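Local coordinates for protein peroxin 22 (Pichia angusta, PDB 5NKZ) that binds the ubiquitin-conjugating enzyme Pex4p through its soluble domain and is probably involved in peroxisome biogenesis, at residues C[29-34]-C[52-57]; C[56-61]-C[92-97]. All blocks are in the same frame, centred on the assembly; numbering follows the deposited sequence. Where two conformers were deposited one is given.

Contact 1 (C[29-34]-C[52-57]); sequences GQSVSL and YPNLTV
Y52 holds CG anti to its carbonyl carbon (chi1 -46°) and Q30 holds its own CG anti to the backbone N, and the two side chains meet with the Q30 amide group over the centre of one face of the phenol ring. The amide and ring planes stand 73° apart. An alanine in place of Y52 would take away this flat surface and would probably leave the Q30 amide less restrained in its rotation. Away from the ring, on the other side of the chain, N54 ND2 gives S31 OG a long, weak hydrogen bond of 3.5 Å. From V32 and L55 onward the chains pair as neighbouring parallel strands, their axes 21° apart. V32 N donates to N54 O, T56 N to V32 O and L34 N to T56 O, the last at 2.7 Å. V32, L55, L34 and V57 share one face of the sheet. There L55 CD1 reaches L34 CB at 3.8 Å, while L34 and V57 lie side by side and touch through CD2 and CG2 at 4.1 Å. Y48 and L49 of helix 46-51 pack on L55 on this face. S33 and T56 turn to the other face, where S33 OG is hydrogen-bonded to S99 OG. The backbone bonds thus set the pairing and depend little on side-chain identity, whereas the apolar face packs against the helix of this beta-alpha-beta unit.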
loop_
_atom_site.group_PDB
_atom_site.type_symbol
_atom_site.label_atom_id
_atom_site.label_comp_id
_atom_site.label_asym_id
_atom_site.label_seq_id
_atom_site.Cartn_x
_atom_site.Cartn_y
_atom_site.Cartn_z
ATOM N N GLY C 29 5.471 -0.719 -20.703
ATOM C CA GLY C 29 4.535 -0.157 -19.677
ATOM C C GLY C 29 3.267 0.300 -20.350
ATOM O O GLY C 29 3.271 1.289 -21.056
ATOM N N GLN C 30 2.172 -0.420 -20.137
ATOM C CA GLN C 30 0.940 -0.234 -20.917
ATOM C C GLN C 30 -0.245 -0.500 -19.965
ATOM O O GLN C 30 -0.916 -1.532 -20.098
ATOM C CB GLN C 30 0.976 -1.242 -22.125
ATOM C CG GLN C 30 -0.196 -1.259 -23.132
ATOM C CD GLN C 30 -0.571 -2.679 -23.625
ATOM O OE1 GLN C 30 -1.577 -2.892 -24.325
ATOM N NE2 GLN C 30 0.242 -3.650 -23.258
ATOM N N SER C 31 -0.514 0.390 -18.999
ATOM C CA SER C 31 -1.319 0.015 -17.764
ATOM C C SER C 31 -2.809 -0.208 -17.972
ATOM O O SER C 31 -3.474 0.711 -18.356
ATOM C CB SER C 31 -1.168 1.109 -16.692
ATOM O OG SER C 31 0.114 1.052 -16.095
ATOM N N VAL C 32 -3.334 -1.396 -17.710
ATOM C CA VAL C 32 -4.735 -1.677 -17.987
ATOM C C VAL C 32 -5.386 -2.357 -16.784
ATOM O O VAL C 32 -4.824 -3.311 -16.201
ATOM C CB VAL C 32 -4.904 -2.579 -19.263
ATOM C CG1 VAL C 32 -6.387 -2.860 -19.599
ATOM C CG2 VAL C 32 -4.110 -2.018 -20.432
ATOM N N SER C 33 -6.562 -1.847 -16.413
ATOM C CA SER C 33 -7.405 -2.500 -15.418
ATOM C C SER C 33 -8.514 -3.236 -16.152
ATOM O O SER C 33 -9.254 -2.634 -16.927
ATOM C CB SER C 33 -7.997 -1.489 -14.396
ATOM O OG SER C 33 -7.022 -1.016 -13.462
ATOM N N LEU C 34 -8.659 -4.525 -15.901
ATOM C CA LEU C 34 -9.652 -5.300 -16.612
ATOM C C LEU C 34 -10.678 -5.838 -15.665
ATOM O O LEU C 34 -10.336 -6.666 -14.824
ATOM C CB LEU C 34 -8.940 -6.463 -17.340
ATOM C CG LEU C 34 -9.791 -7.456 -18.146
ATOM C CD1 LEU C 34 -10.680 -6.708 -19.136
ATOM C CD2 LEU C 34 -8.871 -8.458 -18.829
ATOM N N TYR C 52 1.481 -9.221 -20.383
ATOM C CA TYR C 52 1.477 -7.834 -19.842
ATOM C C TYR C 52 1.618 -7.729 -18.277
ATOM O O TYR C 52 0.670 -8.107 -17.536
ATOM C CB TYR C 52 0.203 -7.112 -20.284
ATOM C CG TYR C 52 -0.203 -7.253 -21.766
ATOM C CD1 TYR C 52 0.732 -7.442 -22.782
ATOM C CD2 TYR C 52 -1.553 -7.116 -22.140
ATOM C CE1 TYR C 52 0.327 -7.540 -24.127
ATOM C CE2 TYR C 52 -1.980 -7.208 -23.451
ATOM C CZ TYR C 52 -1.046 -7.426 -24.465
ATOM O OH TYR C 52 -1.491 -7.508 -25.784
ATOM N N PRO C 53 2.800 -7.250 -17.771
ATOM C CA PRO C 53 2.971 -7.127 -16.318
ATOM C C PRO C 53 2.032 -6.113 -15.665
ATOM O O PRO C 53 1.516 -6.352 -14.555
ATOM C CB PRO C 53 4.430 -6.650 -16.169
ATOM C CG PRO C 53 5.116 -7.064 -17.415
ATOM C CD PRO C 53 4.051 -6.874 -18.462
ATOM N N ASN C 54 1.774 -5.015 -16.375
ATOM C CA ASN C 54 0.839 -3.975 -15.931
ATOM C C ASN C 54 -0.631 -4.205 -16.293
ATOM O O ASN C 54 -1.402 -3.234 -16.472
ATOM C CB ASN C 54 1.278 -2.597 -16.436
ATOM C CG ASN C 54 2.672 -2.244 -15.993
ATOM O OD1 ASN C 54 3.591 -3.071 -16.030
ATOM N ND2 ASN C 54 2.841 -0.996 -15.560
ATOM N N LEU C 55 -1.041 -5.464 -16.404
ATOM C CA LEU C 55 -2.440 -5.751 -16.566
ATOM C C LEU C 55 -2.839 -6.164 -15.186
ATOM O O LEU C 55 -2.017 -6.743 -14.441
ATOM C CB LEU C 55 -2.653 -6.853 -17.573
ATOM C CG LEU C 55 -4.025 -7.550 -17.620
ATOM C CD1 LEU C 55 -5.194 -6.647 -17.975
ATOM C CD2 LEU C 55 -3.895 -8.681 -18.655
ATOM N N THR C 56 -4.060 -5.808 -14.811
ATOM C CA THR C 56 -4.541 -6.067 -13.484
ATOM C C THR C 56 -6.015 -6.373 -13.652
ATOM O O THR C 56 -6.756 -5.598 -14.252
ATOM C CB THR C 56 -4.274 -4.842 -12.557
ATOM O OG1 THR C 56 -2.861 -4.521 -12.514
ATOM C CG2 THR C 56 -4.756 -5.139 -11.138
ATOM N N VAL C 57 -6.429 -7.519 -13.152
ATOM C CA VAL C 57 -7.778 -8.021 -13.332
ATOM C C VAL C 57 -8.606 -7.907 -12.037
ATOM O O VAL C 57 -8.180 -8.336 -10.949
ATOM C CB VAL C 57 -7.735 -9.506 -13.769
ATOM C CG1 VAL C 57 -9.085 -10.193 -13.603
ATOM C CG2 VAL C 57 -7.261 -9.632 -15.218
#

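Contact 2 (C[56-61]-C[92-97]); sequences TVILHP and HVLKQL
I58 turns its longer branch toward helix 87-97, where its CD1 meets V93, L94 and L97. Its CG1 lies anti to the carbonyl carbon (chi1 -53°), and an extended second torsion (chi2 158°) carries CD1 out toward the helix. V93, with CG1 anti to its backbone N, offers that methyl tip to tip, 3.9 Å from I58 CD1. One helical turn later L97 also arrives tip to tip, its CD1 3.9 Å from the same I58 CD1. L94 crosses I58 obliquely with CD2, but it was modelled in two conformers, so the detail of that approach is doubtful. L97 forks at its end: CD1 lies 3.8 Å and CD2 3.9 Å from T56 CG2, so the threonine methyl meets both branches. The contact is wholly apolar, made by methyl ends, with V93 and L97 one turn apart matching I58 and T56 two residues apart on the strand. V57 and L59 turn to the opposite face, where F68 of helix 65-71 packs on L59. L97 also touches an aromatic side chain of the neighbouring Pex4p chain, placing this end of the helix at the interface. Helix and strand run nearly antiparallel, at 164°, as in a parallel alpha/beta sheet whose strands are joined by crossover helices; with strand order 3-2-1-4-5 and helices on both faces, this is consistent with a Rossmann-like fold.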
loop_
_atom_site.group_PDB
_atom_site.type_symbol
_atom_site.label_atom_id
_atom_site.label_comp_id
_atom_site.label_asym_id
_atom_site.label_seq_id
_atom_site.Cartn_x
_atom_site.Cartn_y
_atom_site.Cartn_z
ATOM N N THR C 56 -4.060 -5.808 -14.811
ATOM C CA THR C 56 -4.541 -6.067 -13.484
ATOM C C THR C 56 -6.015 -6.373 -13.652
ATOM O O THR C 56 -6.756 -5.598 -14.252
ATOM C CB THR C 56 -4.274 -4.842 -12.557
ATOM O OG1 THR C 56 -2.861 -4.521 -12.514
ATOM C CG2 THR C 56 -4.756 -5.139 -11.138
ATOM N N VAL C 57 -6.429 -7.519 -13.152
ATOM C CA VAL C 57 -7.778 -8.021 -13.332
ATOM C C VAL C 57 -8.606 -7.907 -12.037
ATOM O O VAL C 57 -8.180 -8.336 -10.949
ATOM C CB VAL C 57 -7.735 -9.506 -13.769
ATOM C CG1 VAL C 57 -9.085 -10.193 -13.603
ATOM C CG2 VAL C 57 -7.261 -9.632 -15.218
ATOM N N ILE C 58 -9.830 -7.427 -12.192
ATOM C CA ILE C 58 -10.747 -7.236 -11.096
ATOM C C ILE C 58 -11.989 -8.115 -11.308
ATOM O O ILE C 58 -12.792 -7.876 -12.216
ATOM C CB ILE C 58 -11.086 -5.715 -10.989
ATOM C CG1 ILE C 58 -9.771 -4.913 -10.919
ATOM C CG2 ILE C 58 -11.982 -5.400 -9.779
ATOM C CD1 ILE C 58 -9.919 -3.472 -11.323
ATOM N N LEU C 59 -12.168 -9.123 -10.466
ATOM C CA LEU C 59 -13.338 -10.013 -10.610
ATOM C C LEU C 59 -14.568 -9.471 -9.888
ATOM O O LEU C 59 -14.503 -9.064 -8.719
ATOM C CB LEU C 59 -13.030 -11.431 -10.116
ATOM C CG LEU C 59 -11.717 -11.990 -10.681
ATOM C CD1 LEU C 59 -11.267 -13.158 -9.820
ATOM C CD2 LEU C 59 -11.839 -12.372 -12.152
ATOM N N HIS C 60 -15.680 -9.468 -10.608
ATOM C CA HIS C 60 -17.012 -9.300 -10.035
ATOM C C HIS C 60 -17.166 -10.283 -8.867
ATOM O O HIS C 60 -16.472 -11.307 -8.827
ATOM C CB HIS C 60 -18.041 -9.623 -11.124
ATOM C CG HIS C 60 -19.374 -8.976 -10.945
ATOM N ND1 HIS C 60 -20.528 -9.703 -10.751
ATOM C CD2 HIS C 60 -19.753 -7.676 -10.998
ATOM C CE1 HIS C 60 -21.555 -8.881 -10.653
ATOM N NE2 HIS C 60 -21.114 -7.642 -10.794
ATOM N N PRO C 61 -18.057 -9.970 -7.907
ATOM C CA PRO C 61 -18.405 -10.952 -6.872
ATOM C C PRO C 61 -18.855 -12.288 -7.465
ATOM O O PRO C 61 -18.550 -13.329 -6.897
ATOM C CB PRO C 61 -19.573 -10.292 -6.126
ATOM C CG PRO C 61 -19.427 -8.842 -6.373
ATOM C CD PRO C 61 -18.732 -8.677 -7.677
ATOM N N HIS C 92 -14.008 1.665 -6.532
ATOM C CA HIS C 92 -12.948 2.067 -5.610
ATOM C C HIS C 92 -11.637 1.410 -5.977
ATOM O O HIS C 92 -10.581 2.052 -5.922
ATOM C CB HIS C 92 -13.327 1.777 -4.146
ATOM C CG HIS C 92 -14.603 2.444 -3.747
ATOM N ND1 HIS C 92 -15.678 1.747 -3.227
ATOM C CD2 HIS C 92 -15.001 3.732 -3.877
ATOM C CE1 HIS C 92 -16.676 2.584 -3.028
ATOM N NE2 HIS C 92 -16.289 3.793 -3.406
ATOM N N VAL C 93 -11.705 0.142 -6.370
ATOM C CA VAL C 93 -10.509 -0.567 -6.786
ATOM C C VAL C 93 -9.911 0.053 -8.064
ATOM O O VAL C 93 -8.694 0.228 -8.165
ATOM C CB VAL C 93 -10.771 -2.076 -6.957
ATOM C CG1 VAL C 93 -9.521 -2.779 -7.500
ATOM C CG2 VAL C 93 -11.192 -2.703 -5.634
ATOM N N LEU C 94 -10.768 0.409 -9.014
ATOM C CA LEU C 94 -10.313 1.058 -10.236
ATOM C C LEU C 94 -9.632 2.385 -9.918
ATOM O O LEU C 94 -8.523 2.655 -10.400
ATOM C CB LEU C 94 -11.485 1.297 -11.192
ATOM C CG LEU C 94 -12.049 0.065 -11.899
ATOM C CD1 LEU C 94 -13.239 0.404 -12.786
ATOM C CD2 LEU C 94 -10.937 -0.579 -12.709
ATOM N N LYS C 95 -10.308 3.190 -9.094
ATOM C CA LYS C 95 -9.816 4.515 -8.666
ATOM C C LYS C 95 -8.572 4.424 -7.838
ATOM O O LYS C 95 -7.709 5.266 -7.960
ATOM C CB LYS C 95 -10.879 5.267 -7.881
ATOM C CG LYS C 95 -12.023 5.766 -8.752
ATOM C CD LYS C 95 -13.373 5.804 -8.053
ATOM C CE LYS C 95 -13.368 6.685 -6.822
ATOM N NZ LYS C 95 -13.339 8.127 -7.168
ATOM N N GLN C 96 -8.460 3.389 -7.013
ATOM C CA GLN C 96 -7.224 3.182 -6.272
ATOM C C GLN C 96 -6.118 2.817 -7.232
ATOM O O GLN C 96 -5.029 3.373 -7.079
ATOM C CB GLN C 96 -7.349 2.132 -5.166
ATOM C CG GLN C 96 -6.033 1.708 -4.494
ATOM C CD GLN C 96 -5.137 2.843 -4.068
ATOM O OE1 GLN C 96 -5.600 3.819 -3.510
ATOM N NE2 GLN C 96 -3.842 2.715 -4.315
ATOM N N LEU C 97 -6.383 1.915 -8.206
ATOM C CA LEU C 97 -5.335 1.447 -9.136
ATOM C C LEU C 97 -4.888 2.558 -10.057
ATOM O O LEU C 97 -3.684 2.732 -10.269
ATOM C CB LEU C 97 -5.771 0.205 -9.960
ATOM C CG LEU C 97 -5.657 -1.153 -9.232
ATOM C CD1 LEU C 97 -6.626 -2.174 -9.799
ATOM C CD2 LEU C 97 -4.239 -1.711 -9.246
#

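In the fold
Both contacts are largely buried and share T56 and V57 on strand 55-59, but they use it in different ways. Contact 1 works within the sheet: backbone bonds tie strand 32-36 to its neighbour, and only its beginning, around residues 29-31 and 52-54, is more exposed. Contact 2 works across the sheet face, through the methyl ends of side chains, and lies closer to the centre of the chain. They meet directly: S33 CB of contact 1 packs on I58 of contact 2, and L34 O probably accepts a hydrogen bond from I58 N, continuing the strand pairing. Helix 87-97 thus packs across both strands, while helix 46-51 lies on the other face. Pex4p approaches both contacts.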